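Local coordinates for protein amino Transferase (Eubacterium rectale, PDB 3ELE) that probably catalyses pyridoxal-5'-phosphate-dependent amino-group transfer as a class I and II aminotransferase, with the cofactor bound in its pocket, at residues I323-F328 with E390-K395; V37-I42 with D356-A361; K310-L315 with Y375-E380. All blocks are in the same frame, centred on the assembly; numbering follows the deposited sequence.

Interaction 1: I323-F328 with E390-K395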
loop_
_atom_site.group_PDB
_atom_site.type_symbol
_atom_site.label_atom_id
_atom_site.label_comp_id
_atom_site.label_asym_id
_atom_site.label_seq_id
_atom_site.Cartn_x
_atom_site.Cartn_y
_atom_site.Cartn_z
ATOM N N ILE A 323 18.618 -9.546 39.485
ATOM C CA ILE A 323 19.493 -8.367 39.730
ATOM C C ILE A 323 18.826 -7.332 40.650
ATOM O O ILE A 323 19.511 -6.727 41.493
ATOM C CB ILE A 323 19.949 -7.687 38.397
ATOM C CG1 ILE A 323 20.971 -8.576 37.678
ATOM C CG2 ILE A 323 20.610 -6.329 38.647
ATOM C CD1 ILE A 323 21.260 -8.121 36.238
ATOM N N GLY A 324 17.507 -7.176 40.506
ATOM C CA GLY A 324 16.707 -6.226 41.283
ATOM C C GLY A 324 15.776 -5.321 40.493
ATOM O O GLY A 324 15.105 -4.497 41.095
ATOM N N TYR A 325 15.738 -5.458 39.156
ATOM C CA TYR A 325 14.857 -4.665 38.302
ATOM C C TYR A 325 13.417 -5.109 38.465
ATOM O O TYR A 325 13.161 -6.282 38.731
ATOM C CB TYR A 325 15.234 -4.807 36.819
ATOM C CG TYR A 325 16.556 -4.196 36.428
ATOM C CD1 TYR A 325 16.638 -2.850 36.060
ATOM C CD2 TYR A 325 17.729 -4.962 36.391
ATOM C CE1 TYR A 325 17.852 -2.271 35.664
ATOM C CE2 TYR A 325 18.948 -4.395 36.011
ATOM C CZ TYR A 325 18.998 -3.051 35.640
ATOM O OH TYR A 325 20.191 -2.478 35.262
ATOM N N HIS A 326 12.486 -4.167 38.330
ATOM C CA HIS A 326 11.054 -4.505 38.350
ATOM C C HIS A 326 10.563 -4.607 36.907
ATOM O O HIS A 326 10.417 -3.582 36.226
ATOM C CB HIS A 326 10.171 -3.523 39.127
ATOM C CG HIS A 326 8.709 -3.822 38.967
ATOM N ND1 HIS A 326 8.076 -4.818 39.677
ATOM C CD2 HIS A 326 7.791 -3.341 38.092
ATOM C CE1 HIS A 326 6.814 -4.894 39.292
ATOM N NE2 HIS A 326 6.617 -4.017 38.323
ATOM N N CYS A 327 10.291 -5.842 36.479
ATOM C CA CYS A 327 9.767 -6.150 35.154
ATOM C C CYS A 327 8.311 -6.588 35.268
ATOM O O CYS A 327 7.941 -7.329 36.183
ATOM C CB CYS A 327 10.526 -7.318 34.524
ATOM S SG CYS A 327 12.326 -7.247 34.538
ATOM N N PHE A 328 7.487 -6.129 34.338
ATOM C CA PHE A 328 6.109 -6.619 34.197
ATOM C C PHE A 328 6.267 -7.906 33.370
ATOM O O PHE A 328 6.836 -7.851 32.266
ATOM C CB PHE A 328 5.233 -5.568 33.497
ATOM C CG PHE A 328 3.909 -6.090 33.011
ATOM C CD1 PHE A 328 2.985 -6.629 33.907
ATOM C CD2 PHE A 328 3.571 -6.020 31.654
ATOM C CE1 PHE A 328 1.746 -7.112 33.451
ATOM C CE2 PHE A 328 2.337 -6.497 31.193
ATOM C CZ PHE A 328 1.426 -7.043 32.093
ATOM N N GLU A 390 23.739 -5.670 35.427
ATOM C CA GLU A 390 24.167 -5.653 36.819
ATOM C C GLU A 390 24.958 -4.377 37.137
ATOM O O GLU A 390 24.768 -3.778 38.198
ATOM C CB GLU A 390 25.019 -6.905 37.103
ATOM C CG GLU A 390 25.464 -7.126 38.536
ATOM C CD GLU A 390 26.298 -8.406 38.691
ATOM O OE1 GLU A 390 27.119 -8.738 37.796
ATOM O OE2 GLU A 390 26.143 -9.072 39.730
ATOM N N LYS A 391 25.845 -3.976 36.218
ATOM C CA LYS A 391 26.659 -2.758 36.390
ATOM C C LYS A 391 25.788 -1.497 36.327
ATOM O O LYS A 391 26.001 -0.564 37.105
ATOM C CB LYS A 391 27.786 -2.704 35.354
ATOM C CG LYS A 391 28.796 -1.591 35.593
ATOM C CD LYS A 391 30.048 -1.795 34.757
ATOM C CE LYS A 391 31.015 -0.627 34.910
ATOM N NZ LYS A 391 32.298 -0.838 34.154
ATOM N N ILE A 392 24.813 -1.480 35.411
ATOM C CA ILE A 392 23.853 -0.362 35.306
ATOM C C ILE A 392 23.102 -0.197 36.649
ATOM O O ILE A 392 23.039 0.905 37.187
ATOM C CB ILE A 392 22.837 -0.553 34.148
ATOM C CG1 ILE A 392 23.530 -0.478 32.783
ATOM C CG2 ILE A 392 21.726 0.508 34.209
ATOM C CD1 ILE A 392 22.711 -1.134 31.673
ATOM N N TYR A 393 22.579 -1.309 37.164
ATOM C CA TYR A 393 21.870 -1.366 38.450
ATOM C C TYR A 393 22.711 -0.776 39.592
ATOM O O TYR A 393 22.217 0.048 40.367
ATOM C CB TYR A 393 21.490 -2.813 38.779
ATOM C CG TYR A 393 20.501 -2.907 39.900
ATOM C CD1 TYR A 393 19.136 -2.755 39.642
ATOM C CD2 TYR A 393 20.914 -3.129 41.219
ATOM C CE1 TYR A 393 18.206 -2.829 40.648
ATOM C CE2 TYR A 393 19.977 -3.209 42.249
ATOM C CZ TYR A 393 18.623 -3.053 41.934
ATOM O OH TYR A 393 17.673 -3.123 42.895
ATOM N N LYS A 394 23.970 -1.221 39.665
ATOM C CA LYS A 394 24.987 -0.714 40.611
ATOM C C LYS A 394 25.211 0.805 40.589
ATOM O O LYS A 394 25.568 1.363 41.625
ATOM C CB LYS A 394 26.360 -1.404 40.427
ATOM C CG LYS A 394 26.697 -2.518 41.420
ATOM C CD LYS A 394 26.033 -3.853 41.147
ATOM C CE LYS A 394 26.539 -4.898 42.151
ATOM N NZ LYS A 394 26.014 -6.270 41.880
ATOM N N LYS A 395 25.051 1.449 39.425
ATOM C CA LYS A 395 25.177 2.926 39.304
ATOM C C LYS A 395 24.190 3.656 40.219
ATOM O O LYS A 395 24.512 4.710 40.756
ATOM C CB LYS A 395 24.927 3.430 37.867
ATOM C CG LYS A 395 25.888 2.917 36.775
ATOM C CD LYS A 395 25.419 3.378 35.374
ATOM C CE LYS A 395 26.271 2.795 34.244
ATOM N NZ LYS A 395 27.674 3.260 34.249
HETATM O O HOH W 1 15.165 -3.344 43.412
#
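CG of Y393 stands anti to its backbone N (chi1 -167°), and CG2 of I323 is likewise anti to its own N; CB and CG of the tyrosine meet this methyl branch as the two side chains slide past each other in opposite directions. I323 CG2 lies 3.6 Å from Y393 CB. The other branch of the isoleucine ends in CD1, which rests 3.6 Å from E390 N, one helical turn earlier. Y325 turns its CG beside the backbone N (chi1 -68°), and its ring meets Y393 as the acceptor of a T-shaped stack: the edge of Y393 is directed at the face of Y325, with the planes at 67° and the centroids of the Y325 and Y393 rings 5.2 Å apart. Y393 CD1 sits over the centre of that face.

The contact joins the C-terminal end of helix 306-323 and the loop after it to helix 379-396, near the end of the chain, in the small domain of a fold type I aminotransferase. G324 ends the first helix with positive phi, a conformation in which a CB would be jammed against the carbonyl O of I323. I323 O lies over one face of the Y393 ring, toward its rim and 3.6 Å above the plane. One water, in plane at the edge of this ring, links the two segments: it donates to G324 O at 2.6 Å and is hydrogen-bonded to Y393 OH at 2.6 Å. At the buried end, Y325 OH comes 3.5 Å from I392 CB, and its hydrogen bond is with F389 O, on the same helix. L320, V338 and F348 pack round the Y325 side chain, whereas Y393 is only partly covered and has its hydroxyl end at the water.

Interaction 2: V37-I42 with D356-A361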
loop_
_atom_site.group_PDB
_atom_site.type_symbol
_atom_site.label_atom_id
_atom_site.label_comp_id
_atom_site.label_asym_id
_atom_site.label_seq_id
_atom_site.Cartn_x
_atom_site.Cartn_y
_atom_site.Cartn_z
ATOM N N VAL A 37 27.744 -5.534 22.418
ATOM C CA VAL A 37 26.672 -4.551 22.219
ATOM C C VAL A 37 25.352 -5.300 22.466
ATOM O O VAL A 37 25.094 -6.333 21.845
ATOM C CB VAL A 37 26.703 -3.918 20.814
ATOM C CG1 VAL A 37 25.529 -2.971 20.632
ATOM C CG2 VAL A 37 28.020 -3.184 20.594
ATOM N N TYR A 38 24.538 -4.771 23.378
ATOM C CA TYR A 38 23.289 -5.409 23.808
ATOM C C TYR A 38 22.117 -4.583 23.317
ATOM O O TYR A 38 21.528 -3.757 24.035
ATOM C CB TYR A 38 23.332 -5.635 25.318
ATOM C CG TYR A 38 24.680 -6.236 25.712
ATOM C CD1 TYR A 38 24.998 -7.545 25.378
ATOM C CD2 TYR A 38 25.650 -5.469 26.365
ATOM C CE1 TYR A 38 26.269 -8.109 25.712
ATOM C CE2 TYR A 38 26.933 -6.028 26.727
ATOM C CZ TYR A 38 27.231 -7.341 26.387
ATOM O OH TYR A 38 28.483 -7.880 26.741
ATOM N N ASP A 39 21.792 -4.844 22.055
ATOM C CA ASP A 39 20.743 -4.143 21.340
ATOM C C ASP A 39 19.372 -4.780 21.507
ATOM O O ASP A 39 19.072 -5.811 20.876
ATOM C CB ASP A 39 21.125 -4.059 19.857
ATOM C CG ASP A 39 20.121 -3.309 19.018
ATOM O OD1 ASP A 39 19.269 -2.553 19.561
ATOM O OD2 ASP A 39 20.213 -3.489 17.776
ATOM N N PHE A 40 18.544 -4.126 22.338
ATOM C CA PHE A 40 17.156 -4.503 22.561
ATOM C C PHE A 40 16.203 -3.434 22.006
ATOM O O PHE A 40 15.066 -3.351 22.470
ATOM C CB PHE A 40 16.865 -4.665 24.065
ATOM C CG PHE A 40 17.807 -5.581 24.790
ATOM C CD1 PHE A 40 17.569 -6.956 24.857
ATOM C CD2 PHE A 40 18.900 -5.061 25.468
ATOM C CE1 PHE A 40 18.430 -7.791 25.559
ATOM C CE2 PHE A 40 19.775 -5.890 26.162
ATOM C CZ PHE A 40 19.535 -7.253 26.211
ATOM N N SER A 41 16.621 -2.664 20.991
ATOM C CA SER A 41 15.823 -1.539 20.461
ATOM C C SER A 41 14.697 -1.879 19.456
ATOM O O SER A 41 13.543 -1.948 19.850
ATOM C CB SER A 41 16.744 -0.445 19.891
ATOM O OG SER A 41 17.415 -0.893 18.725
ATOM N N ILE A 42 15.021 -2.082 18.176
ATOM C CA ILE A 42 13.990 -2.312 17.131
ATOM C C ILE A 42 13.260 -3.667 17.269
ATOM O O ILE A 42 13.892 -4.689 17.538
ATOM C CB ILE A 42 14.528 -2.095 15.658
ATOM C CG1 ILE A 42 15.640 -3.082 15.278
ATOM C CG2 ILE A 42 15.014 -0.632 15.470
ATOM C CD1 ILE A 42 16.186 -2.867 13.843
ATOM N N ASP A 356 26.688 -0.098 26.853
ATOM C CA ASP A 356 26.243 -0.628 25.562
ATOM C C ASP A 356 24.955 -1.461 25.577
ATOM O O ASP A 356 24.780 -2.366 24.749
ATOM C CB ASP A 356 27.411 -1.339 24.849
ATOM C CG ASP A 356 28.486 -0.376 24.397
ATOM O OD1 ASP A 356 28.158 0.498 23.561
ATOM O OD2 ASP A 356 29.653 -0.527 24.831
ATOM N N VAL A 357 24.043 -1.102 26.491
ATOM C CA VAL A 357 22.715 -1.687 26.576
ATOM C C VAL A 357 21.797 -0.670 25.920
ATOM O O VAL A 357 21.634 0.444 26.436
ATOM C CB VAL A 357 22.302 -1.985 28.028
ATOM C CG1 VAL A 357 20.841 -2.440 28.095
ATOM C CG2 VAL A 357 23.247 -3.061 28.627
ATOM N N LEU A 358 21.201 -1.062 24.792
ATOM C CA LEU A 358 20.357 -0.205 23.995
ATOM C C LEU A 358 18.880 -0.553 24.251
ATOM O O LEU A 358 18.329 -1.498 23.696
ATOM C CB LEU A 358 20.754 -0.285 22.511
ATOM C CG LEU A 358 22.268 -0.271 22.212
ATOM C CD1 LEU A 358 22.520 -0.247 20.715
ATOM C CD2 LEU A 358 22.959 0.900 22.863
ATOM N N ILE A 359 18.287 0.203 25.164
ATOM C CA ILE A 359 16.881 0.062 25.562
ATOM C C ILE A 359 16.200 1.352 25.214
ATOM O O ILE A 359 16.863 2.364 25.030
ATOM C CB ILE A 359 16.713 -0.350 27.052
ATOM C CG1 ILE A 359 17.437 0.612 28.022
ATOM C CG2 ILE A 359 17.249 -1.726 27.205
ATOM C CD1 ILE A 359 17.336 0.236 29.477
ATOM N N VAL A 360 14.873 1.319 25.157
ATOM C CA VAL A 360 14.064 2.433 24.668
ATOM C C VAL A 360 13.167 3.002 25.769
ATOM O O VAL A 360 12.404 2.255 26.379
ATOM C CB VAL A 360 13.180 1.926 23.476
ATOM C CG1 VAL A 360 12.248 3.002 22.967
ATOM C CG2 VAL A 360 14.066 1.401 22.317
ATOM N N ALA A 361 13.240 4.322 25.992
ATOM C CA ALA A 361 12.391 5.013 26.983
ATOM C C ALA A 361 10.941 4.890 26.547
ATOM O O ALA A 361 10.647 5.006 25.361
ATOM C CB ALA A 361 12.784 6.490 27.136
#
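L358 lies across from D39 and its neighbours, and its side chain can be followed outward along the seam between two short parallel strands. CB passes 4.0 Å from D39 OD1 and also approaches the carbonyl O of Y38. CG, beside the backbone N (chi1 -43°), stays near that same oxygen. At the tip, CD1 reaches V37 CG1 at 4.1 Å and touches D39 CB, so one methyl spans V37 and D39 of the neighbouring segment. The backbones are joined in parallel register, Y38 with V357 and D39 with L358. Y38 N donates to D356 O at 2.8 Å, L358 N to Y38 O at 2.8 Å, and F40 N to L358 O at 3.0 Å.

D39 closes an Asx turn on its own strand end. Its OD1 takes S41 OG at 2.6 Å through the syn lone pair and S41 N at 3.0 Å from above the carboxylate plane, 38° out of it. An alanine at D39 would probably leave S41 OG and S41 N without this shared acceptor and let the turn at the end of the strand relax. S41 in turn packs its CA and CB against V360 CG2. On the face that carries Y38 and V357, Y38 CD2 meets V357 CG2; past the end of strand 38-39, the F40 ring brings CE2 to V357 CG1 and CD2 to I359 CG2.

D356, at positive phi, is the C-prime residue of the Schellman motif that ends helix 345-353, and its carboxylate forms a salt bridge with R28 of helix 17-32. V37 and D39 pack on helix 17-32, Y38, F40 and V357 on helix 379-396, and I359 on helix 345-353, while backbone bonds from F40 and V360 to S374 and R372 tie the pair to strand 370-374.

Interaction 3: K310-L315 with Y375-E380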
loop_
_atom_site.group_PDB
_atom_site.type_symbol
_atom_site.label_atom_id
_atom_site.label_comp_id
_atom_site.label_asym_id
_atom_site.label_seq_id
_atom_site.Cartn_x
_atom_site.Cartn_y
_atom_site.Cartn_z
ATOM N N LYS A 310 9.455 -17.324 23.799
ATOM C CA LYS A 310 9.117 -17.615 25.214
ATOM C C LYS A 310 10.395 -17.841 26.006
ATOM O O LYS A 310 10.527 -17.312 27.100
ATOM C CB LYS A 310 8.233 -18.856 25.363
ATOM C CG LYS A 310 7.712 -19.145 26.803
ATOM C CD LYS A 310 7.452 -20.635 26.967
ATOM C CE LYS A 310 6.781 -20.982 28.288
ATOM N NZ LYS A 310 7.531 -20.572 29.538
ATOM N N GLU A 311 11.304 -18.646 25.458
ATOM C CA GLU A 311 12.607 -18.923 26.095
ATOM C C GLU A 311 13.394 -17.637 26.358
ATOM O O GLU A 311 13.959 -17.482 27.436
ATOM C CB GLU A 311 13.428 -19.932 25.288
ATOM C CG GLU A 311 12.908 -21.357 25.408
ATOM C CD GLU A 311 13.798 -22.410 24.737
ATOM O OE1 GLU A 311 14.740 -22.048 23.983
ATOM O OE2 GLU A 311 13.552 -23.621 24.983
ATOM N N ASN A 312 13.389 -16.716 25.388
ATOM C CA ASN A 312 14.016 -15.388 25.560
ATOM C C ASN A 312 13.332 -14.561 26.655
ATOM O O ASN A 312 14.028 -13.937 27.448
ATOM C CB ASN A 312 14.077 -14.583 24.241
ATOM C CG ASN A 312 15.170 -15.083 23.272
ATOM O OD1 ASN A 312 15.888 -16.047 23.538
ATOM N ND2 ASN A 312 15.276 -14.417 22.133
ATOM N N ARG A 313 11.989 -14.581 26.700
ATOM C CA ARG A 313 11.215 -13.876 27.741
ATOM C C ARG A 313 11.646 -14.333 29.122
ATOM O O ARG A 313 11.992 -13.514 29.951
ATOM C CB ARG A 313 9.699 -14.116 27.620
ATOM C CG ARG A 313 8.840 -13.281 28.611
ATOM C CD ARG A 313 7.426 -13.848 28.805
ATOM N NE ARG A 313 7.459 -15.236 29.263
ATOM C CZ ARG A 313 6.398 -15.982 29.583
ATOM N NH1 ARG A 313 5.172 -15.496 29.551
ATOM N NH2 ARG A 313 6.571 -17.240 29.973
ATOM N N ASP A 314 11.622 -15.646 29.336
ATOM C CA ASP A 314 11.969 -16.261 30.624
ATOM C C ASP A 314 13.414 -15.987 31.051
ATOM O O ASP A 314 13.683 -15.714 32.214
ATOM C CB ASP A 314 11.716 -17.781 30.575
ATOM C CG ASP A 314 10.250 -18.133 30.380
ATOM O OD1 ASP A 314 9.411 -17.258 30.574
ATOM O OD2 ASP A 314 9.924 -19.293 30.059
ATOM N N LEU A 315 14.327 -16.031 30.090
ATOM C CA LEU A 315 15.745 -15.772 30.354
ATOM C C LEU A 315 15.923 -14.300 30.792
ATOM O O LEU A 315 16.473 -14.039 31.846
ATOM C CB LEU A 315 16.572 -16.100 29.108
ATOM C CG LEU A 315 18.089 -16.198 29.197
ATOM C CD1 LEU A 315 18.500 -17.400 30.084
ATOM C CD2 LEU A 315 18.650 -16.398 27.782
ATOM N N TYR A 375 12.858 -8.518 22.969
ATOM C CA TYR A 375 13.583 -9.815 23.101
ATOM C C TYR A 375 13.489 -10.724 21.877
ATOM O O TYR A 375 13.894 -11.902 21.943
ATOM C CB TYR A 375 13.303 -10.521 24.430
ATOM C CG TYR A 375 11.864 -10.767 24.748
ATOM C CD1 TYR A 375 11.222 -11.924 24.297
ATOM C CD2 TYR A 375 11.139 -9.875 25.531
ATOM C CE1 TYR A 375 9.882 -12.164 24.597
ATOM C CE2 TYR A 375 9.789 -10.136 25.854
ATOM C CZ TYR A 375 9.179 -11.293 25.379
ATOM O OH TYR A 375 7.856 -11.581 25.649
ATOM N N CYS A 376 13.082 -10.144 20.738
ATOM C CA CYS A 376 13.197 -10.754 19.398
ATOM C C CYS A 376 14.697 -10.566 18.989
ATOM O O CYS A 376 15.067 -9.931 17.979
ATOM C CB CYS A 376 12.218 -10.084 18.424
ATOM S SG CYS A 376 12.152 -8.254 18.570
ATOM N N VAL A 377 15.550 -11.157 19.815
ATOM C CA VAL A 377 16.998 -11.001 19.765
ATOM C C VAL A 377 17.605 -12.373 19.959
ATOM O O VAL A 377 16.888 -13.338 20.243
ATOM C CB VAL A 377 17.497 -10.059 20.911
ATOM C CG1 VAL A 377 16.843 -8.655 20.817
ATOM C CG2 VAL A 377 17.250 -10.691 22.307
ATOM N N ASP A 378 18.931 -12.437 19.859
ATOM C CA ASP A 378 19.655 -13.679 20.009
ATOM C C ASP A 378 19.695 -14.070 21.488
ATOM O O ASP A 378 20.057 -13.254 22.341
ATOM C CB ASP A 378 21.072 -13.521 19.457
ATOM C CG ASP A 378 21.733 -14.846 19.152
ATOM O OD1 ASP A 378 21.876 -15.712 20.054
ATOM O OD2 ASP A 378 22.145 -15.008 17.982
ATOM N N ARG A 379 19.336 -15.325 21.771
ATOM C CA ARG A 379 19.311 -15.876 23.130
ATOM C C ARG A 379 20.645 -15.689 23.872
ATOM O O ARG A 379 20.649 -15.298 25.032
ATOM C CB ARG A 379 18.913 -17.366 23.091
ATOM C CG ARG A 379 18.815 -18.043 24.462
ATOM C CD ARG A 379 18.207 -19.455 24.405
ATOM N NE ARG A 379 18.156 -20.022 25.756
ATOM C CZ ARG A 379 19.144 -20.682 26.372
ATOM N NH1 ARG A 379 20.323 -20.929 25.769
ATOM N NH2 ARG A 379 18.950 -21.116 27.625
ATOM N N GLU A 380 21.762 -15.949 23.191
ATOM C CA GLU A 380 23.098 -15.826 23.806
ATOM C C GLU A 380 23.446 -14.370 24.164
ATOM O O GLU A 380 24.154 -14.150 25.149
ATOM C CB GLU A 380 24.201 -16.476 22.945
ATOM C CG GLU A 380 23.900 -17.912 22.445
ATOM C CD GLU A 380 23.322 -18.844 23.515
ATOM O OE1 GLU A 380 24.036 -19.180 24.479
ATOM O OE2 GLU A 380 22.147 -19.255 23.365
#
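N312 reaches from helix 306-323 into the loop before helix 379-396 and spends both hydrogens of its amide nitrogen on backbone carbonyls there. ND2 donates to Y375 O at 2.9 Å in a nearly straight bond (163°), with the acceptor in the amide plane and the nitrogen almost in line with the C=O. A weak, strongly bent bond runs from the same ND2 to V377 O at 2.7 Å. These two bonds fix the rotation of the amide and put OD1 3.3 Å from R379 CB.

The Y375 ring packs beside it on the buried side. Its CG sits between the backbone N and the carbonyl carbon (chi1 55°), and one ring face receives R313 CA, offset toward the rim. R313 lies alongside, pointing the same way, with its CB 3.6 Å from Y375 CE1. Beyond the ring the arginine bends at chi3 and grips D314 OD1 side-on with NE and NH2; NH2 also forms a salt bridge with D226.

L315 still packs closely on the extended, partly exposed R379: the two cross at about a right angle, L315 CD2 touching R379 CG at 3.7 Å and lying over one face of the guanidinium. The loose side belongs to the exposed E311, whose OE1 stays 4.3 Å from R379 NE and well out of the guanidinium plane; the opposite charges probably attract, but no N-H points at the oxygen.

Just past the two bonds of N312, D378 is the N-cap of helix 379-396: its OD1 accepts from E380 N at 3.1 Å, through the anti lone pair. An asparagine on one helix thus binds the carbonyls that lead into the capped start of another, where strand 370-374 hands over to the C-terminal helix in the small domain of this fold type I aminotransferase.

The three contacts meet around helix 379-396, whose start takes part in interaction 3 and whose last turns form interaction 1, with centres about 18 Å apart and no touch between them. Interaction 2 touches both: I392 CD1 of interaction 1 packs on V357 CG2 at 3.6 Å, and V377 CG1 of interaction 3 lies 3.6 Å from D39 O. Their segments alternate along the chain, which interlocks the N-terminal strand with the C-terminal part. None lines the cofactor pocket: the side chains of V360 and Y375 stay about 12 Å and 13 Å from pyridoxal-5'-phosphate, and interaction 1 belongs to the periphery, its centre about 28 Å from that of the chain.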